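Local coordinates for protein manganese-containing pseudocatalase (Thermus thermophilus, PDB 2V8T) that probably breaks down hydrogen peroxide into water and oxygen at a two-manganese centre, at residues 281-284 with 290-293; 164-169 with 217-222. All coordinates share one frame; numbering follows the deposited sequence.

Contact 1 (281-284 with 290-293); sequences FAPE and LYEI
A cis-proline bend in the loop leading to the C-terminal helix 288-299 sets Pro-283 and Glu-284 against Leu-290 and Tyr-291, so that the loop lies over the first turn of the helix it precedes. The two phenol-side contacts come from one edge of the proline ring: CG of Pro-283 lies 3.9 Å from OH of Tyr-291, and its CD is a little farther from the same oxygen. The two side chains cross at about a right angle, the proline approaching the phenol ring obliquely. Proline suits this place because its ring is compact, rigid and apolar, and the cis peptide bond before it turns the chain sharply.

Beside this pair, CD1 of Leu-290 comes up against the aliphatic part of Glu-284, 4.0 Å from its CB. The glutamate starts with CG anti to the backbone N (chi1 -173°), near the leucine methyl, and the bend at chi2 keeps OE1 near the same methyl, though less closely. Its OE2 takes hydrogen bonds from the backbone N of Lys-212 of the third subunit and from ND2 of Asn-143 of the second. Tyr-291 OH in turn donates to the backbone O of Asp-92 in its own chain, while Arg-51 of the second subunit packs on Pro-283.

No hydrogen bond joins loop and helix here. The touching is by van der Waals contact, mainly carbon on carbon between Glu-284 and Leu-290 and carbon on the hydroxyl oxygen at Tyr-291, while the polar ends are held by other partners, one in the same chain and two in other subunits, so the fit of this tail probably depends partly on the assembly.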
ATOM      1  N   PHE A 281     -11.546  -8.855  26.056  1.00  7.76           N
ATOM      2  CA  PHE A 281     -11.615  -7.661  26.883  1.00  8.28           C
ATOM      3  C   PHE A 281     -12.677  -6.670  26.346  1.00  7.95           C
ATOM      4  O   PHE A 281     -12.502  -5.466  26.410  1.00  8.58           O
ATOM      5  CB  PHE A 281     -10.259  -6.989  27.077  1.00  8.99           C
ATOM      6  CG  PHE A 281      -9.139  -7.975  27.248  1.00  8.49           C
ATOM      7  CD1 PHE A 281      -9.114  -8.803  28.350  1.00  9.20           C
ATOM      8  CD2 PHE A 281      -8.160  -8.169  26.273  1.00 10.23           C
ATOM      9  CE1 PHE A 281      -8.148  -9.793  28.499  1.00  9.96           C
ATOM     10  CE2 PHE A 281      -7.204  -9.162  26.419  1.00 10.81           C
ATOM     11  CZ  PHE A 281      -7.199  -9.968  27.541  1.00 10.27           C
ATOM     12  N   ALA A 282     -13.787  -7.251  25.852  1.00  8.02           N
ATOM     13  CA  ALA A 282     -14.736  -6.465  25.036  1.00  7.73           C
ATOM     14  C   ALA A 282     -16.141  -6.678  25.609  1.00  7.51           C
ATOM     15  O   ALA A 282     -16.627  -7.814  25.597  1.00  8.49           O
ATOM     16  CB  ALA A 282     -14.618  -6.909  23.585  1.00  8.97           C
ATOM     17  N   PRO A 283     -16.791  -5.654  26.140  1.00  7.49           N
ATOM     18  CA  PRO A 283     -16.362  -4.238  26.170  1.00  7.61           C
ATOM     19  C   PRO A 283     -15.355  -3.931  27.278  1.00  7.40           C
ATOM     20  O   PRO A 283     -14.768  -2.839  27.280  1.00  7.70           O
ATOM     21  CB  PRO A 283     -17.693  -3.503  26.424  1.00  8.30           C
ATOM     22  CG  PRO A 283     -18.508  -4.478  27.248  1.00  8.65           C
ATOM     23  CD  PRO A 283     -18.147  -5.827  26.713  1.00  8.21           C
ATOM     24  N   GLU A 284     -15.162  -4.882  28.193  1.00  7.73           N
ATOM     25  CA  GLU A 284     -14.149  -4.829  29.238  1.00  7.85           C
ATOM     26  C   GLU A 284     -13.888  -6.267  29.634  1.00  8.19           C
ATOM     27  O   GLU A 284     -14.726  -7.150  29.377  1.00  9.14           O
ATOM     28  CB  GLU A 284     -14.642  -3.956  30.412  1.00  8.65           C
ATOM     29  CG  GLU A 284     -13.601  -3.682  31.524  1.00  9.06           C
ATOM     30  CD  GLU A 284     -12.320  -3.112  30.959  1.00  8.41           C
ATOM     31  OE1 GLU A 284     -12.181  -1.845  30.929  1.00  9.20           O
ATOM     32  OE2 GLU A 284     -11.454  -3.937  30.511  1.00  8.92           O
ATOM     33  N   LEU A 290     -18.366  -1.243  35.017  1.00 10.64           N
ATOM     34  CA  LEU A 290     -18.749  -0.216  34.038  1.00  9.99           C
ATOM     35  C   LEU A 290     -20.264  -0.194  33.862  1.00  9.98           C
ATOM     36  O   LEU A 290     -20.860   0.888  33.715  1.00 10.23           O
ATOM     37  CB  LEU A 290     -18.080  -0.435  32.668  1.00 10.36           C
ATOM     38  CG  LEU A 290     -16.546  -0.392  32.696  1.00 11.50           C
ATOM     39  CD1 LEU A 290     -16.026  -0.311  31.245  1.00 13.18           C
ATOM     40  CD2 LEU A 290     -15.974   0.741  33.563  1.00 12.20           C
ATOM     41  N   TYR A 291     -20.908  -1.350  33.901  1.00  9.96           N
ATOM     42  CA  TYR A 291     -22.377  -1.391  33.818  1.00 10.32           C
ATOM     43  C   TYR A 291     -22.990  -0.621  34.996  1.00 10.29           C
ATOM     44  O   TYR A 291     -24.012   0.045  34.836  1.00 11.57           O
ATOM     45  CB  TYR A 291     -22.901  -2.801  33.767  1.00 10.44           C
ATOM     46  CG  TYR A 291     -22.496  -3.630  32.567  1.00  9.75           C
ATOM     47  CD1 TYR A 291     -22.028  -3.073  31.382  1.00 10.02           C
ATOM     48  CD2 TYR A 291     -22.593  -5.008  32.636  1.00 10.72           C
ATOM     49  CE1 TYR A 291     -21.682  -3.853  30.306  1.00 10.15           C
ATOM     50  CE2 TYR A 291     -22.266  -5.818  31.548  1.00 10.77           C
ATOM     51  CZ  TYR A 291     -21.809  -5.227  30.370  1.00  9.96           C
ATOM     52  OH  TYR A 291     -21.453  -5.996  29.293  1.00 11.23           O
ATOM     53  N   GLU A 292     -22.386  -0.752  36.178  1.00 10.93           N
ATOM     54  CA  GLU A 292     -22.866  -0.005  37.340  1.00 11.60           C
ATOM     55  C   GLU A 292     -22.687   1.476  37.180  1.00 11.22           C
ATOM     56  O   GLU A 292     -23.538   2.278  37.570  1.00 12.43           O
ATOM     57  CB  GLU A 292     -22.223  -0.568  38.601  0.50 12.84           C
ATOM     58  CG  GLU A 292     -22.648   0.075  39.871  0.50 14.23           C
ATOM     59  CD  GLU A 292     -24.108  -0.072  40.222  0.50 18.14           C
ATOM     60  OE1 GLU A 292     -24.843  -0.904  39.659  0.50 20.57           O
ATOM     61  OE2 GLU A 292     -24.519   0.675  41.144  0.50 24.63           O
ATOM     62  N   ILE A 293     -21.547   1.911  36.625  1.00 10.75           N
ATOM     63  CA  ILE A 293     -21.309   3.330  36.343  1.00 10.68           C
ATOM     64  C   ILE A 293     -22.430   3.842  35.435  1.00 11.51           C
ATOM     65  O   ILE A 293     -22.989   4.927  35.660  1.00 11.58           O
ATOM     66  CB  ILE A 293     -19.908   3.575  35.751  1.00 11.40           C
ATOM     67  CG1 ILE A 293     -18.860   3.335  36.825  1.00 12.93           C
ATOM     68  CG2 ILE A 293     -19.779   4.928  35.109  1.00 12.70           C
ATOM     69  CD1 ILE A 293     -17.434   3.341  36.291  1.00 14.63           C
TER

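Contact 2 (164-169 with 217-222); sequences RVYEMT and KIPEAK
The phenol oxygen of Tyr-166 gives a short hydrogen bond to Glu-220, OH to OE1 2.7 Å. OE1 receives it on its syn lone pair and lies at the edge of the phenol ring, near the ring plane, although the carboxylate itself is turned 60° out of that plane. The other oxygen of Glu-220, OE2, forms a salt bridge with Arg-175 of helix 172-200, a charge that probably holds the carboxylate ionised and a good acceptor.

Over one face of the ring lies Ile-218. Its CG2 methyl makes a CH-pi contact, 3.8 Å from the ring centroid and 25° off the normal, shifted toward the hydroxyl end, where it comes within 3.5 Å of CZ of Tyr-166. CD1 of Ile-218 reaches CE1 of Tyr-166 at 4.1 Å. Tyr-166 extends across because its CG stands anti to the backbone N (chi1 -179°).

The tyrosine sits near the C-terminal end of helix 144-166, the helix of this ferritin-clan protein that supplies the manganese ligand Glu-155, and it meets the start of the short helix 219-226. Ile-218 is at the N-cap position there; its aliphatic side chain cannot cap by a hydrogen bond and packs on the ring. Pro-219 suits the first turn, where the helix bonds need no backbone N-H and proline has none to give, and it sets CD 3.5 Å from Tyr-166 OH. A phenylalanine in place of Tyr-166 would probably leave Glu-220 OE1 without its hydroxyl donor and the carboxylate less firmly fixed on that side. Ile-178 of helix 172-200 also touches the tyrosine, and Pro-99 of the fourth subunit packs on it.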
ATOM      1  N   ARG A 164     -20.828 -15.252  -5.000  1.00  6.75           N
ATOM      2  CA  ARG A 164     -19.754 -16.214  -4.707  1.00  6.94           C
ATOM      3  C   ARG A 164     -19.592 -16.442  -3.207  1.00  6.93           C
ATOM      4  O   ARG A 164     -19.439 -17.574  -2.766  1.00  7.67           O
ATOM      5  CB  ARG A 164     -18.450 -15.736  -5.347  1.00  7.10           C
ATOM      6  CG  ARG A 164     -18.509 -15.832  -6.868  1.00  7.41           C
ATOM      7  CD  ARG A 164     -17.363 -15.065  -7.533  1.00  7.43           C
ATOM      8  NE  ARG A 164     -17.434 -15.247  -8.979  1.00  7.94           N
ATOM      9  CZ  ARG A 164     -16.589 -14.681  -9.835  1.00  7.42           C
ATOM     10  NH1 ARG A 164     -15.732 -13.769  -9.444  1.00  8.92           N
ATOM     11  NH2 ARG A 164     -16.697 -14.998 -11.115  1.00  9.26           N
ATOM     12  N   VAL A 165     -19.676 -15.370  -2.391  1.00  6.87           N
ATOM     13  CA  VAL A 165     -19.585 -15.558  -0.953  1.00  7.14           C
ATOM     14  C   VAL A 165     -20.787 -16.363  -0.465  1.00  7.23           C
ATOM     15  O   VAL A 165     -20.662 -17.226   0.422  1.00  7.88           O
ATOM     16  CB  VAL A 165     -19.454 -14.209  -0.234  1.00  7.67           C
ATOM     17  CG1 VAL A 165     -19.564 -14.368   1.284  1.00  8.23           C
ATOM     18  CG2 VAL A 165     -18.102 -13.565  -0.576  1.00  8.38           C
ATOM     19  N   TYR A 166     -21.991 -16.115  -1.002  1.00  7.36           N
ATOM     20  CA  TYR A 166     -23.161 -16.905  -0.660  1.00  7.58           C
ATOM     21  C   TYR A 166     -22.898 -18.384  -0.837  1.00  7.86           C
ATOM     22  O   TYR A 166     -23.306 -19.238  -0.046  1.00  9.03           O
ATOM     23  CB  TYR A 166     -24.352 -16.457  -1.532  1.00  8.17           C
ATOM     24  CG  TYR A 166     -25.614 -17.208  -1.242  1.00  8.33           C
ATOM     25  CD1 TYR A 166     -25.896 -18.375  -1.902  1.00 10.25           C
ATOM     26  CD2 TYR A 166     -26.575 -16.717  -0.347  1.00  8.75           C
ATOM     27  CE1 TYR A 166     -27.066 -19.073  -1.650  1.00 11.22           C
ATOM     28  CE2 TYR A 166     -27.743 -17.387  -0.094  1.00  9.40           C
ATOM     29  CZ  TYR A 166     -27.974 -18.589  -0.751  1.00 10.62           C
ATOM     30  OH  TYR A 166     -29.143 -19.318  -0.546  1.00 13.05           O
ATOM     31  N   GLU A 167     -22.215 -18.730  -1.945  1.00  7.59           N
ATOM     32  CA  GLU A 167     -21.899 -20.104  -2.270  1.00  7.95           C
ATOM     33  C   GLU A 167     -20.817 -20.731  -1.390  1.00  8.25           C
ATOM     34  O   GLU A 167     -20.595 -21.950  -1.468  1.00  8.75           O
ATOM     35  CB  GLU A 167     -21.510 -20.205  -3.740  1.00  8.35           C
ATOM     36  CG  GLU A 167     -22.695 -19.926  -4.672  1.00  8.26           C
ATOM     37  CD  GLU A 167     -22.276 -20.081  -6.091  1.00  8.68           C
ATOM     38  OE1 GLU A 167     -21.283 -19.313  -6.424  1.00  9.66           O
ATOM     39  OE2 GLU A 167     -22.806 -20.846  -6.884  1.00 10.32           O
ATOM     40  N   MET A 168     -20.144 -19.908  -0.559  1.00  8.41           N
ATOM     41  CA  MET A 168     -19.138 -20.368   0.378  1.00  8.99           C
ATOM     42  C   MET A 168     -19.695 -20.577   1.789  1.00  9.73           C
ATOM     43  O   MET A 168     -19.054 -21.279   2.568  1.00 12.11           O
ATOM     44  CB  MET A 168     -17.963 -19.340   0.422  0.50  9.64           C
ATOM     45  CG  MET A 168     -17.241 -19.183  -0.897  0.50  9.00           C
ATOM     46  SD  MET A 168     -16.149 -17.697  -0.981  0.50  9.44           S
ATOM     47  CE  MET A 168     -14.903 -18.092   0.319  0.50 10.44           C
ATOM     48  N   THR A 169     -20.758 -19.873   2.145  1.00 11.13           N
ATOM     49  CA  THR A 169     -21.175 -19.726   3.537  1.00 12.71           C
ATOM     50  C   THR A 169     -22.594 -20.273   3.647  1.00 13.34           C
ATOM     51  O   THR A 169     -23.488 -19.732   3.043  1.00 18.82           O
ATOM     52  CB  THR A 169     -21.097 -18.225   4.039  1.00 14.17           C
ATOM     53  OG1 THR A 169     -21.888 -17.388   3.206  1.00 17.78           O
ATOM     54  CG2 THR A 169     -19.606 -17.742   4.078  1.00 16.08           C
ATOM     55  N   LYS A 217     -33.090 -17.831  -8.048  1.00 12.00           N
ATOM     56  CA  LYS A 217     -32.400 -19.078  -7.740  1.00 12.58           C
ATOM     57  C   LYS A 217     -31.734 -19.068  -6.371  1.00 11.95           C
ATOM     58  O   LYS A 217     -31.196 -20.100  -5.935  1.00 14.25           O
ATOM     59  CB  LYS A 217     -31.335 -19.359  -8.801  1.00 15.03           C
ATOM     60  CG  LYS A 217     -31.905 -19.504 -10.178  1.00 19.39           C
ATOM     61  CD  LYS A 217     -33.036 -20.516 -10.302  1.00 25.15           C
ATOM     62  CE  LYS A 217     -33.779 -20.417 -11.663  0.50 23.14           C
ATOM     63  NZ  LYS A 217     -34.976 -21.323 -11.714  0.50 25.22           N
ATOM     64  N   ILE A 218     -31.775 -17.933  -5.680  1.00 10.72           N
ATOM     65  CA  ILE A 218     -31.186 -17.809  -4.369  1.00 10.08           C
ATOM     66  C   ILE A 218     -32.400 -17.705  -3.400  1.00  9.86           C
ATOM     67  O   ILE A 218     -33.115 -16.713  -3.435  1.00 10.00           O
ATOM     68  CB  ILE A 218     -30.336 -16.531  -4.284  1.00  9.99           C
ATOM     69  CG1 ILE A 218     -29.239 -16.520  -5.377  1.00 11.48           C
ATOM     70  CG2 ILE A 218     -29.776 -16.396  -2.860  1.00 11.22           C
ATOM     71  CD1 ILE A 218     -28.291 -17.723  -5.332  1.00 13.93           C
ATOM     72  N   PRO A 219     -32.653 -18.727  -2.578  1.00 10.74           N
ATOM     73  CA  PRO A 219     -33.938 -18.761  -1.847  1.00 10.77           C
ATOM     74  C   PRO A 219     -34.239 -17.506  -1.011  1.00 10.00           C
ATOM     75  O   PRO A 219     -35.373 -17.025  -1.002  1.00 10.09           O
ATOM     76  CB  PRO A 219     -33.817 -20.024  -1.002  1.00 13.68           C
ATOM     77  CG  PRO A 219     -32.867 -20.868  -1.678  1.00 16.17           C
ATOM     78  CD  PRO A 219     -31.934 -20.020  -2.472  1.00 11.84           C
ATOM     79  N   GLU A 220     -33.233 -16.959  -0.329  1.00  9.67           N
ATOM     80  CA  GLU A 220     -33.502 -15.787   0.493  1.00  9.57           C
ATOM     81  C   GLU A 220     -33.835 -14.581  -0.365  1.00  9.84           C
ATOM     82  O   GLU A 220     -34.701 -13.753  -0.011  1.00 10.66           O
ATOM     83  CB  GLU A 220     -32.307 -15.522   1.405  1.00 10.52           C
ATOM     84  CG  GLU A 220     -32.074 -16.583   2.469  1.00 11.28           C
ATOM     85  CD  GLU A 220     -31.401 -17.836   2.010  1.00 11.88           C
ATOM     86  OE1 GLU A 220     -30.911 -17.911   0.839  1.00 12.61           O
ATOM     87  OE2 GLU A 220     -31.391 -18.811   2.811  1.00 14.54           O
ATOM     88  N   ALA A 221     -33.142 -14.434  -1.520  1.00  8.90           N
ATOM     89  CA  ALA A 221     -33.462 -13.354  -2.416  1.00  8.53           C
ATOM     90  C   ALA A 221     -34.872 -13.509  -2.995  1.00  8.78           C
ATOM     91  O   ALA A 221     -35.602 -12.533  -3.114  1.00  9.50           O
ATOM     92  CB  ALA A 221     -32.457 -13.263  -3.568  1.00  9.03           C
ATOM     93  N   LYS A 222     -35.245 -14.752  -3.336  1.00  9.20           N
ATOM     94  CA  LYS A 222     -36.580 -15.009  -3.854  1.00  9.11           C
ATOM     95  C   LYS A 222     -37.632 -14.529  -2.828  1.00  9.26           C
ATOM     96  O   LYS A 222     -38.640 -13.931  -3.196  1.00 10.10           O
ATOM     97  CB  LYS A 222     -36.718 -16.478  -4.207  0.80 11.13           C
ATOM     98  CG  LYS A 222     -37.955 -16.775  -5.014  0.80 14.49           C
ATOM     99  CD  LYS A 222     -39.108 -17.153  -4.244  0.80 22.16           C
ATOM    100  CE  LYS A 222     -40.244 -17.700  -5.195  0.80 22.84           C
ATOM    101  NZ  LYS A 222     -41.269 -18.099  -4.217  0.80 23.97           N
TER

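How the contacts relate
The two contacts share no element and do not touch: their centres are 37 Å apart and their nearest atoms about 23 Å. Contact 1 belongs to the C-terminal tail, 28 Å from the centre of the chain, yet its touching residues are mostly buried, consistent with the other subunits that pack on them. Contact 2 lies nearer the centre, at 15 Å, and is only partly buried, joining the end of a long bundle helix to a short helix much later in sequence. The chemistry differs accordingly. In contact 1 carbon meets carbon or a hydroxyl without a direct hydrogen bond, whereas contact 2 pairs a methyl over a ring with a hydrogen bond to a carboxylate, probably charged.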